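Local coordinates for glycosylation Associate Protein 1 (Streptococcus agalactiae serotype V, PDB 6OYC) that probably supports the glycosylation-coupled export of serine-rich repeat adhesins through the accessory Sec system, as one subunit of the Gap123 complex, at residues Y20-F24 against T107-V111; Y61-R65 against E127-L131; W98-D103 against K115-A121. All coordinates share one frame. Residue numbers count along the deposited sequence, not the author numbering.

In the fold
All three contacts lie at the surface, and none forms a buried core. Contacts 1 and 2 join the parallel-sheet domain that begins the chain (its 20-24 loop and helix 59-65) to two successive hairpin loops at one end of the antiparallel sheet. They touch, since Tyr20 OH lies 2.5 Å from Glu127 OE1, a probable hydrogen bond. Contact 3 sits at the other end of the same strands, its centre about 28 Å from that of contact 2, and is local to the sheet. The chemistry differs accordingly: an aromatic cluster with one backbone carbonyl bond in contact 1, paired charges in contact 2, and apolar side chains, Trp98 included, with a lysine-carbonyl bond in contact 3.

Contact 1 (Y20-F24 against T107-V111); sequences YLWYF and TPFIV
Three rings form the apolar centre: Trp22 and Tyr23 from the type I turn Leu21-Phe24 (Phe24 N to Leu21 O, 2.9 Å), and Phe109 from the facing hairpin loop. Tyr23 (chi1 53°, chi2 85°) points toward that loop, and its face receives the edge of Phe109 (chi1 -60°, chi2 -77°), centroids 5.3 Å apart, planes at 60°; Phe109 CB makes a CH-pi contact 4.3 Å from the Tyr23 centroid. Trp22 (chi1 76°, chi2 -103°) sets CZ2 3.8 Å from Phe109 CD1; its six-membered ring and the Phe109 ring are near parallel (29°) but slid apart, centroids 5.9 Å, barely overlapping. Ile110 CG2 lies 4.1 Å from Tyr23 CE2. The nearest CA pair is Tyr23-Phe109, 7.3 Å. At the polar edge Trp22 NE1 donates to Phe109 O (3.1 Å, 155°), while Tyr23 OH bonds to Gln124. Thr107 OG1 accepts from Phe109 N (2.9 Å) and Ile110 N (3.0 Å). This aromatic cluster packs on an ST turn in the beta-hairpin of strands 103-106 and 111-115.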
loop_
_atom_site.group_PDB
_atom_site.type_symbol
_atom_site.label_atom_id
_atom_site.label_comp_id
_atom_site.label_asym_id
_atom_site.label_seq_id
_atom_site.Cartn_x
_atom_site.Cartn_y
_atom_site.Cartn_z
ATOM N N TYR A 20 5.341 1.085 -8.255
ATOM C CA TYR A 20 4.802 2.301 -8.849
ATOM C C TYR A 20 5.924 3.324 -8.981
ATOM O O TYR A 20 6.940 3.248 -8.289
ATOM C CB TYR A 20 3.676 2.859 -7.975
ATOM C CG TYR A 20 4.056 2.823 -6.507
ATOM C CD1 TYR A 20 4.930 3.776 -5.964
ATOM C CD2 TYR A 20 3.567 1.823 -5.661
ATOM C CE1 TYR A 20 5.300 3.731 -4.622
ATOM C CE2 TYR A 20 3.925 1.778 -4.314
ATOM C CZ TYR A 20 4.791 2.724 -3.801
ATOM O OH TYR A 20 5.138 2.658 -2.466
ATOM N N LEU A 21 5.745 4.290 -9.867
ATOM C CA LEU A 21 6.702 5.392 -9.921
ATOM C C LEU A 21 6.692 6.163 -8.604
ATOM O O LEU A 21 5.636 6.379 -7.997
ATOM C CB LEU A 21 6.365 6.327 -11.082
ATOM C CG LEU A 21 6.169 5.596 -12.413
ATOM C CD1 LEU A 21 5.788 6.592 -13.527
ATOM C CD2 LEU A 21 7.426 4.824 -12.759
ATOM N N TRP A 22 7.882 6.596 -8.168
ATOM C CA TRP A 22 8.001 7.194 -6.844
ATOM C C TRP A 22 7.120 8.422 -6.683
ATOM O O TRP A 22 6.702 8.745 -5.561
ATOM C CB TRP A 22 9.459 7.545 -6.545
ATOM C CG TRP A 22 10.020 8.790 -7.223
ATOM C CD1 TRP A 22 10.860 8.824 -8.305
ATOM C CD2 TRP A 22 9.830 10.164 -6.824
ATOM N NE1 TRP A 22 11.187 10.122 -8.613
ATOM C CE2 TRP A 22 10.574 10.963 -7.720
ATOM C CE3 TRP A 22 9.110 10.789 -5.798
ATOM C CZ2 TRP A 22 10.620 12.360 -7.622
ATOM C CZ3 TRP A 22 9.153 12.175 -5.696
ATOM C CH2 TRP A 22 9.901 12.947 -6.608
ATOM N N TYR A 23 6.821 9.111 -7.776
ATOM C CA TYR A 23 6.040 10.337 -7.736
ATOM C C TYR A 23 4.592 10.116 -8.142
ATOM O O TYR A 23 3.880 11.091 -8.396
ATOM C CB TYR A 23 6.676 11.382 -8.656
ATOM C CG TYR A 23 6.917 10.877 -10.076
ATOM C CD1 TYR A 23 5.914 10.928 -11.040
ATOM C CD2 TYR A 23 8.148 10.344 -10.447
ATOM C CE1 TYR A 23 6.132 10.471 -12.347
ATOM C CE2 TYR A 23 8.387 9.890 -11.749
ATOM C CZ TYR A 23 7.381 9.961 -12.695
ATOM O OH TYR A 23 7.613 9.506 -13.979
ATOM N N PHE A 24 4.148 8.865 -8.250
ATOM C CA PHE A 24 2.834 8.592 -8.823
ATOM C C PHE A 24 2.216 7.353 -8.174
ATOM O O PHE A 24 1.664 6.484 -8.858
ATOM C CB PHE A 24 2.926 8.423 -10.345
ATOM C CG PHE A 24 1.723 8.917 -11.089
ATOM C CD1 PHE A 24 1.189 10.169 -10.818
ATOM C CD2 PHE A 24 1.113 8.125 -12.042
ATOM C CE1 PHE A 24 0.074 10.636 -11.499
ATOM C CE2 PHE A 24 -0.010 8.584 -12.729
ATOM C CZ PHE A 24 -0.527 9.845 -12.450
ATOM N N THR A 107 15.824 15.942 -14.500
ATOM C CA THR A 107 14.583 16.683 -14.289
ATOM C C THR A 107 14.237 16.560 -12.808
ATOM O O THR A 107 14.934 15.847 -12.069
ATOM C CB THR A 107 13.448 16.136 -15.174
ATOM O OG1 THR A 107 12.752 15.074 -14.489
ATOM C CG2 THR A 107 14.000 15.617 -16.513
ATOM N N PRO A 108 13.193 17.237 -12.320
ATOM C CA PRO A 108 12.779 17.016 -10.928
ATOM C C PRO A 108 12.241 15.617 -10.653
ATOM O O PRO A 108 11.923 15.323 -9.499
ATOM C CB PRO A 108 11.686 18.080 -10.715
ATOM C CG PRO A 108 11.989 19.141 -11.699
ATOM C CD PRO A 108 12.560 18.438 -12.901
ATOM N N PHE A 109 12.132 14.734 -11.650
ATOM C CA PHE A 109 11.472 13.451 -11.418
ATOM C C PHE A 109 12.249 12.248 -11.966
ATOM O O PHE A 109 12.194 11.170 -11.371
ATOM C CB PHE A 109 10.055 13.493 -12.005
ATOM C CG PHE A 109 9.179 14.568 -11.392
ATOM C CD1 PHE A 109 8.601 14.387 -10.125
ATOM C CD2 PHE A 109 8.941 15.764 -12.061
ATOM C CE1 PHE A 109 7.794 15.391 -9.548
ATOM C CE2 PHE A 109 8.128 16.764 -11.494
ATOM C CZ PHE A 109 7.561 16.579 -10.235
ATOM N N ILE A 110 12.971 12.413 -13.085
ATOM C CA ILE A 110 13.700 11.335 -13.746
ATOM C C ILE A 110 14.980 11.907 -14.347
ATOM O O ILE A 110 15.207 13.119 -14.343
ATOM C CB ILE A 110 12.866 10.665 -14.859
ATOM C CG1 ILE A 110 12.653 11.659 -16.001
ATOM C CG2 ILE A 110 11.525 10.101 -14.323
ATOM C CD1 ILE A 110 12.020 11.050 -17.210
ATOM N N VAL A 111 15.785 11.030 -14.949
ATOM C CA VAL A 111 16.947 11.438 -15.739
ATOM C C VAL A 111 16.717 11.046 -17.192
ATOM O O VAL A 111 16.294 9.921 -17.481
ATOM C CB VAL A 111 18.255 10.824 -15.199
ATOM C CG1 VAL A 111 19.388 11.166 -16.123
ATOM C CG2 VAL A 111 18.576 11.369 -13.801
#

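Contact 2 (Y61-R65 against E127-L131); sequences YYLHR and EEGNL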
loop_
_atom_site.group_PDB
_atom_site.type_symbol
_atom_site.label_atom_id
_atom_site.label_comp_id
_atom_site.label_asym_id
_atom_site.label_seq_id
_atom_site.Cartn_x
_atom_site.Cartn_y
_atom_site.Cartn_z
ATOM N N TYR A 61 12.801 -4.021 -0.520
ATOM C CA TYR A 61 12.432 -2.680 -0.083
ATOM C C TYR A 61 10.984 -2.642 0.354
ATOM O O TYR A 61 10.651 -1.994 1.352
ATOM C CB TYR A 61 12.675 -1.637 -1.178
ATOM C CG TYR A 61 14.118 -1.213 -1.228
ATOM C CD1 TYR A 61 14.761 -0.722 -0.086
ATOM C CD2 TYR A 61 14.860 -1.335 -2.398
ATOM C CE1 TYR A 61 16.097 -0.352 -0.123
ATOM C CE2 TYR A 61 16.187 -0.970 -2.442
ATOM C CZ TYR A 61 16.799 -0.490 -1.298
ATOM O OH TYR A 61 18.111 -0.131 -1.349
ATOM N N TYR A 62 10.111 -3.335 -0.371
ATOM C CA TYR A 62 8.706 -3.338 0.015
ATOM C C TYR A 62 8.545 -3.834 1.445
ATOM O O TYR A 62 7.900 -3.174 2.272
ATOM C CB TYR A 62 7.893 -4.182 -0.967
ATOM C CG TYR A 62 6.384 -4.057 -0.802
ATOM C CD1 TYR A 62 5.692 -4.899 0.074
ATOM C CD2 TYR A 62 5.647 -3.123 -1.539
ATOM C CE1 TYR A 62 4.304 -4.812 0.224
ATOM C CE2 TYR A 62 4.259 -3.019 -1.393
ATOM C CZ TYR A 62 3.592 -3.871 -0.513
ATOM O OH TYR A 62 2.217 -3.789 -0.358
ATOM N N LEU A 63 9.174 -4.969 1.772
ATOM C CA LEU A 63 9.047 -5.535 3.114
ATOM C C LEU A 63 9.710 -4.645 4.144
ATOM O O LEU A 63 9.214 -4.508 5.271
ATOM C CB LEU A 63 9.654 -6.934 3.176
ATOM C CG LEU A 63 8.930 -8.018 2.361
ATOM C CD1 LEU A 63 9.644 -9.340 2.494
ATOM C CD2 LEU A 63 7.471 -8.141 2.785
ATOM N N HIS A 64 10.846 -4.051 3.775
ATOM C CA HIS A 64 11.550 -3.167 4.690
ATOM C C HIS A 64 10.663 -2.021 5.134
ATOM O O HIS A 64 10.753 -1.575 6.281
ATOM C CB HIS A 64 12.801 -2.613 4.026
ATOM C CG HIS A 64 13.525 -1.628 4.875
ATOM N ND1 HIS A 64 13.548 -0.282 4.592
ATOM C CD2 HIS A 64 14.234 -1.789 6.020
ATOM C CE1 HIS A 64 14.257 0.345 5.514
ATOM N NE2 HIS A 64 14.676 -0.546 6.395
ATOM N N ARG A 65 9.786 -1.559 4.239
ATOM C CA ARG A 65 8.898 -0.446 4.540
ATOM C C ARG A 65 7.957 -0.776 5.685
ATOM O O ARG A 65 7.509 0.130 6.387
ATOM C CB ARG A 65 8.078 -0.089 3.301
ATOM C CG ARG A 65 8.319 1.263 2.711
ATOM C CD ARG A 65 7.606 1.347 1.375
ATOM N NE ARG A 65 8.554 1.286 0.275
ATOM C CZ ARG A 65 8.264 0.799 -0.925
ATOM N NH1 ARG A 65 7.048 0.335 -1.160
ATOM N NH2 ARG A 65 9.186 0.796 -1.883
ATOM N N GLU A 127 10.915 4.497 -4.566
ATOM C CA GLU A 127 10.621 5.256 -3.361
ATOM C C GLU A 127 11.869 5.414 -2.497
ATOM O O GLU A 127 12.090 6.473 -1.900
ATOM C CB GLU A 127 9.498 4.566 -2.580
ATOM C CG GLU A 127 8.902 5.405 -1.455
ATOM C CD GLU A 127 7.785 4.675 -0.714
ATOM O OE1 GLU A 127 6.962 4.015 -1.392
ATOM O OE2 GLU A 127 7.726 4.767 0.539
ATOM N N GLU A 128 12.692 4.372 -2.416
ATOM C CA GLU A 128 13.912 4.420 -1.624
ATOM C C GLU A 128 15.091 4.927 -2.444
ATOM O O GLU A 128 16.225 4.902 -1.961
ATOM C CB GLU A 128 14.229 3.030 -1.022
ATOM C CG GLU A 128 13.299 2.586 0.137
ATOM C CD GLU A 128 11.913 2.130 -0.328
ATOM O OE1 GLU A 128 11.790 1.650 -1.474
ATOM O OE2 GLU A 128 10.949 2.250 0.454
ATOM N N GLY A 129 14.844 5.378 -3.679
ATOM C CA GLY A 129 15.867 5.961 -4.519
ATOM C C GLY A 129 16.645 4.982 -5.374
ATOM O O GLY A 129 17.454 5.416 -6.203
ATOM N N ASN A 130 16.430 3.684 -5.206
ATOM C CA ASN A 130 17.167 2.699 -5.980
ATOM C C ASN A 130 16.701 2.708 -7.438
ATOM O O ASN A 130 15.522 2.928 -7.736
ATOM C CB ASN A 130 16.976 1.312 -5.369
ATOM C CG ASN A 130 15.505 0.895 -5.306
ATOM O OD1 ASN A 130 14.648 1.641 -4.818
ATOM N ND2 ASN A 130 15.209 -0.295 -5.815
ATOM N N LEU A 131 17.641 2.498 -8.351
ATOM C CA LEU A 131 17.293 2.304 -9.753
ATOM C C LEU A 131 16.315 1.133 -9.891
ATOM O O LEU A 131 16.628 -0.001 -9.500
ATOM C CB LEU A 131 18.565 2.045 -10.568
ATOM C CG LEU A 131 18.340 1.661 -12.028
ATOM C CD1 LEU A 131 17.909 2.906 -12.808
ATOM C CD2 LEU A 131 19.594 1.058 -12.617
HETATM O O HOH W 1 12.057 0.317 2.377
#
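Tyr61 (m, chi1 -81°) and Arg65 stand one helical turn apart (Arg65 N to Tyr61 O, 3.0 Å), so both CA-to-CB bonds face the 127-131 loop. Arg65 has chi1 -115° and chi3 -106°, both between the usual wells, with chi2 t, and its guanidinium edge meets Glu128. The result is a two-pronged salt bridge: Arg65 NE to Glu128 OE2 at 2.6 Å and Arg65 NH2 to Glu128 OE1 at 2.8 Å, both with N-H...O angles above 170°. Glu128 curls (chi1 m, chi2 p) to bring its carboxylate to Arg65; its CB, set by the backbone, lies over the Tyr61 face, 4.1 Å from the ring centroid and 18° off the normal, a CH-pi contact. Glu127 is instead extended (t, t) and sets OE1 over the guanidinium face, 3.6 Å from Arg65 NE; no N-H points at it, so charge alone acts there, and the same oxygen is bonded to Tyr20 OH. Asn130 (p) brings CG to 3.5 Å from Tyr61 CE2, while its ND2 bonds to Asn58. A water donates to Tyr61 O (2.9 Å) and, weakly, to Glu128 OE2 (2.9 Å), and lies 2.7 Å from His64 ND1. The whole is a salt-bridge network joining helix 59-65 to the hairpin loop between antiparallel strands 118-125 and 131-138.

Contact 3 (W98-D103 against K115-A121); sequences WPEGVD and KSGDLIA. With GOL (glycerol), chain D.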
loop_
_atom_site.group_PDB
_atom_site.type_symbol
_atom_site.label_atom_id
_atom_site.label_comp_id
_atom_site.label_asym_id
_atom_site.label_seq_id
_atom_site.Cartn_x
_atom_site.Cartn_y
_atom_site.Cartn_z
ATOM N N TRP A 98 26.467 2.877 -21.555
ATOM C CA TRP A 98 25.743 3.752 -22.465
ATOM C C TRP A 98 26.501 3.871 -23.786
ATOM O O TRP A 98 27.714 3.667 -23.823
ATOM C CB TRP A 98 25.566 5.133 -21.827
ATOM C CG TRP A 98 24.760 5.089 -20.551
ATOM C CD1 TRP A 98 25.212 5.314 -19.276
ATOM C CD2 TRP A 98 23.367 4.771 -20.433
ATOM N NE1 TRP A 98 24.184 5.163 -18.377
ATOM C CE2 TRP A 98 23.041 4.831 -19.061
ATOM C CE3 TRP A 98 22.363 4.449 -21.356
ATOM C CZ2 TRP A 98 21.747 4.583 -18.589
ATOM C CZ3 TRP A 98 21.082 4.193 -20.889
ATOM C CH2 TRP A 98 20.782 4.274 -19.515
ATOM N N PRO A 99 25.815 4.189 -24.884
ATOM C CA PRO A 99 26.543 4.609 -26.095
ATOM C C PRO A 99 27.482 5.759 -25.756
ATOM O O PRO A 99 27.163 6.616 -24.928
ATOM C CB PRO A 99 25.432 5.055 -27.053
ATOM C CG PRO A 99 24.156 4.432 -26.510
ATOM C CD PRO A 99 24.351 4.307 -25.033
ATOM N N GLU A 100 28.660 5.766 -26.380
ATOM C CA GLU A 100 29.630 6.823 -26.112
ATOM C C GLU A 100 29.019 8.203 -26.329
ATOM O O GLU A 100 28.248 8.420 -27.266
ATOM C CB GLU A 100 30.865 6.671 -27.005
ATOM C CG GLU A 100 32.151 7.308 -26.423
ATOM C CD GLU A 100 33.102 6.278 -25.788
ATOM O OE1 GLU A 100 34.208 6.676 -25.352
ATOM O OE2 GLU A 100 32.749 5.073 -25.722
ATOM N N GLY A 101 29.360 9.131 -25.445
ATOM C CA GLY A 101 28.961 10.512 -25.615
ATOM C C GLY A 101 27.546 10.872 -25.209
ATOM O O GLY A 101 27.099 11.981 -25.532
ATOM N N VAL A 102 26.816 9.992 -24.509
ATOM C CA VAL A 102 25.483 10.407 -24.032
ATOM C C VAL A 102 25.639 11.556 -23.027
ATOM O O VAL A 102 26.679 11.720 -22.383
ATOM C CB VAL A 102 24.701 9.241 -23.404
ATOM C CG1 VAL A 102 24.431 8.143 -24.439
ATOM C CG2 VAL A 102 25.433 8.679 -22.182
ATOM N N ASP A 103 24.585 12.368 -22.903
ATOM C CA ASP A 103 24.497 13.398 -21.872
ATOM C C ASP A 103 23.279 13.135 -20.984
ATOM O O ASP A 103 22.306 12.502 -21.403
ATOM C CB ASP A 103 24.419 14.806 -22.497
ATOM C CG ASP A 103 23.253 14.954 -23.455
ATOM O OD1 ASP A 103 22.107 15.115 -22.970
ATOM O OD2 ASP A 103 23.466 14.923 -24.688
ATOM N N LYS A 115 21.587 11.498 -26.778
ATOM C CA LYS A 115 22.800 11.525 -27.590
ATOM C C LYS A 115 22.548 12.511 -28.727
ATOM O O LYS A 115 21.743 12.234 -29.626
ATOM C CB LYS A 115 23.140 10.112 -28.096
ATOM C CG LYS A 115 24.286 9.984 -29.091
ATOM C CD LYS A 115 25.591 10.585 -28.585
ATOM C CE LYS A 115 26.754 10.321 -29.569
ATOM N NZ LYS A 115 27.257 8.937 -29.428
ATOM N N SER A 116 23.192 13.676 -28.659
ATOM C CA SER A 116 22.969 14.773 -29.610
ATOM C C SER A 116 21.486 14.997 -29.897
ATOM O O SER A 116 21.051 15.048 -31.046
ATOM C CB SER A 116 23.726 14.533 -30.912
ATOM O OG SER A 116 25.029 14.053 -30.638
ATOM N N GLY A 117 20.696 15.143 -28.835
ATOM C CA GLY A 117 19.277 15.404 -28.985
ATOM C C GLY A 117 18.401 14.184 -29.172
ATOM O O GLY A 117 17.184 14.297 -29.039
ATOM N N ASP A 118 18.976 13.019 -29.481
ATOM C CA ASP A 118 18.198 11.790 -29.598
ATOM C C ASP A 118 17.995 11.155 -28.229
ATOM O O ASP A 118 18.965 10.897 -27.510
ATOM C CB ASP A 118 18.900 10.789 -30.517
ATOM C CG ASP A 118 18.628 11.057 -31.972
ATOM O OD1 ASP A 118 18.162 12.178 -32.285
ATOM O OD2 ASP A 118 18.883 10.156 -32.801
ATOM N N LEU A 119 16.740 10.898 -27.879
ATOM C CA LEU A 119 16.430 10.191 -26.642
ATOM C C LEU A 119 16.995 8.774 -26.697
ATOM O O LEU A 119 16.689 8.011 -27.619
ATOM C CB LEU A 119 14.919 10.148 -26.414
ATOM C CG LEU A 119 14.480 9.523 -25.080
ATOM C CD1 LEU A 119 15.149 10.208 -23.868
ATOM C CD2 LEU A 119 12.967 9.560 -24.932
ATOM N N ILE A 120 17.833 8.423 -25.725
ATOM C CA ILE A 120 18.273 7.045 -25.551
ATOM C C ILE A 120 17.485 6.334 -24.457
ATOM O O ILE A 120 17.098 5.182 -24.623
ATOM C CB ILE A 120 19.785 6.986 -25.255
ATOM C CG1 ILE A 120 20.575 7.732 -26.329
ATOM C CG2 ILE A 120 20.232 5.546 -25.157
ATOM C CD1 ILE A 120 20.229 7.281 -27.704
ATOM N N ALA A 121 17.240 6.988 -23.322
ATOM C CA ALA A 121 16.645 6.267 -22.209
ATOM C C ALA A 121 16.036 7.241 -21.217
ATOM O O ALA A 121 16.410 8.415 -21.156
ATOM C CB ALA A 121 17.668 5.375 -21.501
HETATM C C1 GOL D . 19.396 17.459 -25.504
HETATM O O1 GOL D . 18.754 18.029 -24.380
HETATM C C2 GOL D . 20.868 17.934 -25.419
HETATM O O2 GOL D . 21.389 17.856 -24.089
HETATM C C3 GOL D . 21.671 17.114 -26.531
HETATM O O3 GOL D . 21.633 15.696 -26.263
HETATM O O HOH W 2 24.963 13.982 -26.435
#
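Trp98 opens the segment with its ring end close to the strand, CZ3 3.7 Å from Ala121 CB, while its NE1 bonds to Phe93 O. Pro99 adds CG at 4.3 Å from Ile120 CG2 and starts a type II turn to Val102, closed by a weak Val102 N to Pro99 O bond (3.4 Å). Lys115 NZ donates a very short hydrogen bond to Glu100 O, 2.4 Å. Gly101 has positive phi, and a CB there would come within 3.5 Å of Lys115 CE. Val102 CG1 packs on Ile120 CG1 at 4.3 Å. Asp103 OD2 receives a water at 2.5 Å, which also meets Gly101 O (3.1 Å) and Ser116 N (2.9 Å), near the type I' turn of Lys115 to Asp118. A glycerol, probably from crystallisation, bonds Asp103 OD2 (2.5 Å) and Gly117 N (2.8 Å) through O3. Strand 111-115 runs between strands 103-106 and 118-125; Ile120 and Ala121 both face its Val113 in a classic bulge, and Tyr136 of strand 131-138 touches Trp98, Pro99 and Ile120.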